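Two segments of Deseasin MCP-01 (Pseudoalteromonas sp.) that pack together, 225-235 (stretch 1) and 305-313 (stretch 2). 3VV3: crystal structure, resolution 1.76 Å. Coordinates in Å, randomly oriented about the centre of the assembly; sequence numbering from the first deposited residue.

Stretch 1 225-235: IASTDSRDNMS
Stretch 2, residues 305-313: ANAALNGKT

Met234, Leu309 and Asn306 make up half of the 334 Å² buried over both sides. Stretch 1 is a strand through Thr228, then a type I turn from Asp229 to Asp232. Ser235 N returns to Ser227 O at 2.8 Å, and Asp229 N bonds Asn233 O at 3.1 Å. Asp229 OD1 accepts from Arg231 N (2.8 Å) and Asn233 N (2.9 Å), tying down the loop. Asp232 has positive phi (63/19). Stretch 2 is irregular, with helical phi/psi from Ala307 to Leu309, without the regular bonds. Asn310 N bonds Asn306 O at 2.9 Å, and Lys312 N bonds Leu309 O at 3.0 Å.

The CA register pairs Asp232 with Asn306 (7.4 Å), Met234 with Ala308 (5.6 Å) and Ala226 with Thr313 (8.2 Å).

Met234 has phi/psi -73/131; chi1 and chi2 are t and chi3 is p. Its CB points toward stretch 2. Met234 CB lies 4.1 Å from Ala308 CB, and Met234 N is 3.4 Å from Ala308 CB. Farther out, Met234 SD is 4.1 Å from Leu309 CD2, and Met234 CE is 4.0 Å from Lys312 CD.

Leu309 (m, t) starts sideways, but its end comes nearer. Leu309 CD1 lies 3.7 Å from Thr228 CG2, and Leu309 CD2 is 4.3 Å from Ala226 CB. Ala226 and Thr228, alternate strand residues with CA-to-CB toward stretch 2, both meet the end of Leu309.

Asn306 (chi1 t, chi2 -79°) supplies the direct hydrogen bond: Asn306 ND2 donates to Asp232 O at 2.9 Å, with an angle of 158°. Asn306 OD1 accepts from Leu309 N at 2.9 Å, so one amide links both stretches. Water 1 donates to Asp232 O (2.9 Å) and accepts from Ala308 N (3.2 Å). Water 2 accepts from Asn306 ND2 (3.0 Å) and donates weakly to Asp232 OD2 (3.3 Å).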

# COMPACT_ATOMS: atom_id res chain seq x y z
N ILE A 225 6.17 -0.46 -15.57
CA ILE A 225 5.54 -1.77 -15.44
C ILE A 225 4.12 -1.73 -14.87
O ILE A 225 3.89 -1.19 -13.79
CB ILE A 225 6.42 -2.69 -14.56
CG1 ILE A 225 7.84 -2.78 -15.15
CG2 ILE A 225 5.78 -4.06 -14.39
CD1 ILE A 225 7.87 -3.19 -16.61
N ALA A 226 3.17 -2.30 -15.61
CA ALA A 226 1.81 -2.51 -15.12
C ALA A 226 1.74 -3.85 -14.42
O ALA A 226 2.61 -4.72 -14.63
CB ALA A 226 0.80 -2.44 -16.27
N SER A 227 0.70 -4.05 -13.63
CA SER A 227 0.53 -5.28 -12.86
C SER A 227 -0.48 -6.23 -13.51
O SER A 227 -1.50 -5.80 -14.04
CB SER A 227 0.08 -4.96 -11.44
OG SER A 227 -0.21 -6.14 -10.71
N THR A 228 -0.17 -7.53 -13.46
CA THR A 228 -1.09 -8.57 -13.91
C THR A 228 -1.43 -9.53 -12.77
O THR A 228 -0.74 -9.56 -11.74
CB THR A 228 -0.50 -9.38 -15.09
OG1 THR A 228 0.72 -10.03 -14.68
CG2 THR A 228 -0.19 -8.46 -16.26
N ASP A 229 -2.49 -10.31 -12.96
CA ASP A 229 -2.95 -11.23 -11.92
C ASP A 229 -2.85 -12.70 -12.33
O ASP A 229 -2.32 -13.04 -13.40
CB ASP A 229 -4.38 -10.88 -11.46
CG ASP A 229 -5.43 -11.12 -12.55
OD1 ASP A 229 -5.19 -11.92 -13.48
OD2 ASP A 229 -6.52 -10.50 -12.45
N SER A 230 -3.34 -13.58 -11.47
CA SER A 230 -3.17 -15.01 -11.67
C SER A 230 -4.00 -15.57 -12.83
O SER A 230 -3.87 -16.75 -13.16
CB SER A 230 -3.52 -15.78 -10.40
OG SER A 230 -4.90 -15.59 -10.08
N ARG A 231 -4.87 -14.75 -13.40
CA ARG A 231 -5.64 -15.14 -14.59
C ARG A 231 -5.05 -14.48 -15.84
O ARG A 231 -5.63 -14.55 -16.93
CB ARG A 231 -7.12 -14.77 -14.45
CG ARG A 231 -7.89 -15.61 -13.44
CD ARG A 231 -7.60 -15.15 -12.01
NE ARG A 231 -8.32 -13.93 -11.66
CZ ARG A 231 -7.94 -13.09 -10.70
NH1 ARG A 231 -6.82 -13.31 -10.03
NH2 ARG A 231 -8.67 -12.01 -10.44
N ASP A 232 -3.90 -13.84 -15.68
CA ASP A 232 -3.29 -13.05 -16.75
C ASP A 232 -4.13 -11.84 -17.19
O ASP A 232 -3.90 -11.30 -18.28
CB ASP A 232 -2.89 -13.93 -17.96
CG ASP A 232 -1.39 -14.19 -18.03
OD1 ASP A 232 -0.62 -13.60 -17.24
OD2 ASP A 232 -0.97 -15.02 -18.87
N ASN A 233 -5.08 -11.41 -16.36
CA ASN A 233 -5.75 -10.12 -16.59
C ASN A 233 -4.77 -9.03 -16.24
O ASN A 233 -3.79 -9.28 -15.54
CB ASN A 233 -6.94 -9.89 -15.66
CG ASN A 233 -7.99 -10.99 -15.70
OD1 ASN A 233 -8.41 -11.44 -16.77
ND2 ASN A 233 -8.47 -11.39 -14.51
N MET A 234 -5.04 -7.81 -16.69
CA MET A 234 -4.38 -6.68 -16.05
C MET A 234 -5.05 -6.52 -14.68
O MET A 234 -6.28 -6.55 -14.57
CB MET A 234 -4.52 -5.40 -16.87
CG MET A 234 -3.86 -4.19 -16.21
SD MET A 234 -3.73 -2.75 -17.29
CE MET A 234 -5.44 -2.21 -17.34
N SER A 235 -4.24 -6.40 -13.64
CA SER A 235 -4.77 -6.29 -12.28
C SER A 235 -5.77 -5.15 -12.25
O SER A 235 -5.53 -4.12 -12.85
CB SER A 235 -3.63 -6.01 -11.31
OG SER A 235 -2.65 -7.03 -11.38
N ALA A 305 2.34 -12.47 -25.42
CA ALA A 305 1.27 -11.59 -25.87
C ALA A 305 0.12 -11.68 -24.88
O ALA A 305 -0.27 -12.77 -24.47
CB ALA A 305 0.81 -11.98 -27.27
N ASN A 306 -0.41 -10.53 -24.51
CA ASN A 306 -1.43 -10.48 -23.48
C ASN A 306 -2.62 -9.65 -23.94
O ASN A 306 -2.48 -8.47 -24.25
CB ASN A 306 -0.82 -9.92 -22.18
CG ASN A 306 -1.79 -9.94 -21.02
OD1 ASN A 306 -2.66 -9.08 -20.92
ND2 ASN A 306 -1.63 -10.91 -20.12
N ALA A 307 -3.80 -10.27 -24.00
CA ALA A 307 -4.99 -9.60 -24.50
C ALA A 307 -5.33 -8.33 -23.70
O ALA A 307 -5.73 -7.31 -24.27
CB ALA A 307 -6.18 -10.56 -24.51
N ALA A 308 -5.19 -8.41 -22.38
CA ALA A 308 -5.53 -7.28 -21.51
C ALA A 308 -4.55 -6.11 -21.65
O ALA A 308 -4.95 -4.94 -21.55
CB ALA A 308 -5.60 -7.74 -20.05
N LEU A 309 -3.28 -6.42 -21.88
CA LEU A 309 -2.26 -5.38 -21.97
C LEU A 309 -2.14 -4.80 -23.39
O LEU A 309 -1.58 -3.73 -23.59
CB LEU A 309 -0.90 -5.91 -21.50
CG LEU A 309 -0.89 -6.38 -20.03
CD1 LEU A 309 0.35 -7.21 -19.75
CD2 LEU A 309 -0.99 -5.20 -19.08
N ASN A 310 -2.68 -5.53 -24.36
CA ASN A 310 -2.67 -5.06 -25.74
C ASN A 310 -3.46 -3.76 -25.90
O ASN A 310 -4.63 -3.68 -25.53
CB ASN A 310 -3.25 -6.13 -26.67
CG ASN A 310 -3.25 -5.70 -28.12
OD1 ASN A 310 -4.28 -5.28 -28.66
ND2 ASN A 310 -2.10 -5.78 -28.77
N GLY A 311 -2.81 -2.75 -26.47
CA GLY A 311 -3.44 -1.46 -26.66
C GLY A 311 -3.40 -0.59 -25.42
O GLY A 311 -3.81 0.57 -25.44
N LYS A 312 -2.88 -1.15 -24.32
CA LYS A 312 -2.80 -0.40 -23.07
C LYS A 312 -1.35 -0.25 -22.58
O LYS A 312 -1.11 0.30 -21.51
CB LYS A 312 -3.65 -1.07 -22.00
CG LYS A 312 -5.14 -1.11 -22.35
CD LYS A 312 -5.91 -1.89 -21.30
CE LYS A 312 -7.39 -1.98 -21.66
NZ LYS A 312 -8.05 -0.66 -21.58
N THR A 313 -0.41 -0.75 -23.37
CA THR A 313 1.02 -0.67 -23.07
C THR A 313 1.74 -0.66 -24.41
O THR A 313 1.14 -1.00 -25.43
CB THR A 313 1.52 -1.88 -22.26
OG1 THR A 313 1.21 -3.10 -22.94
CG2 THR A 313 0.91 -1.90 -20.86
O HOH W 1 -5.28 -11.15 -20.77
O HOH W 2 0.10 -13.07 -21.25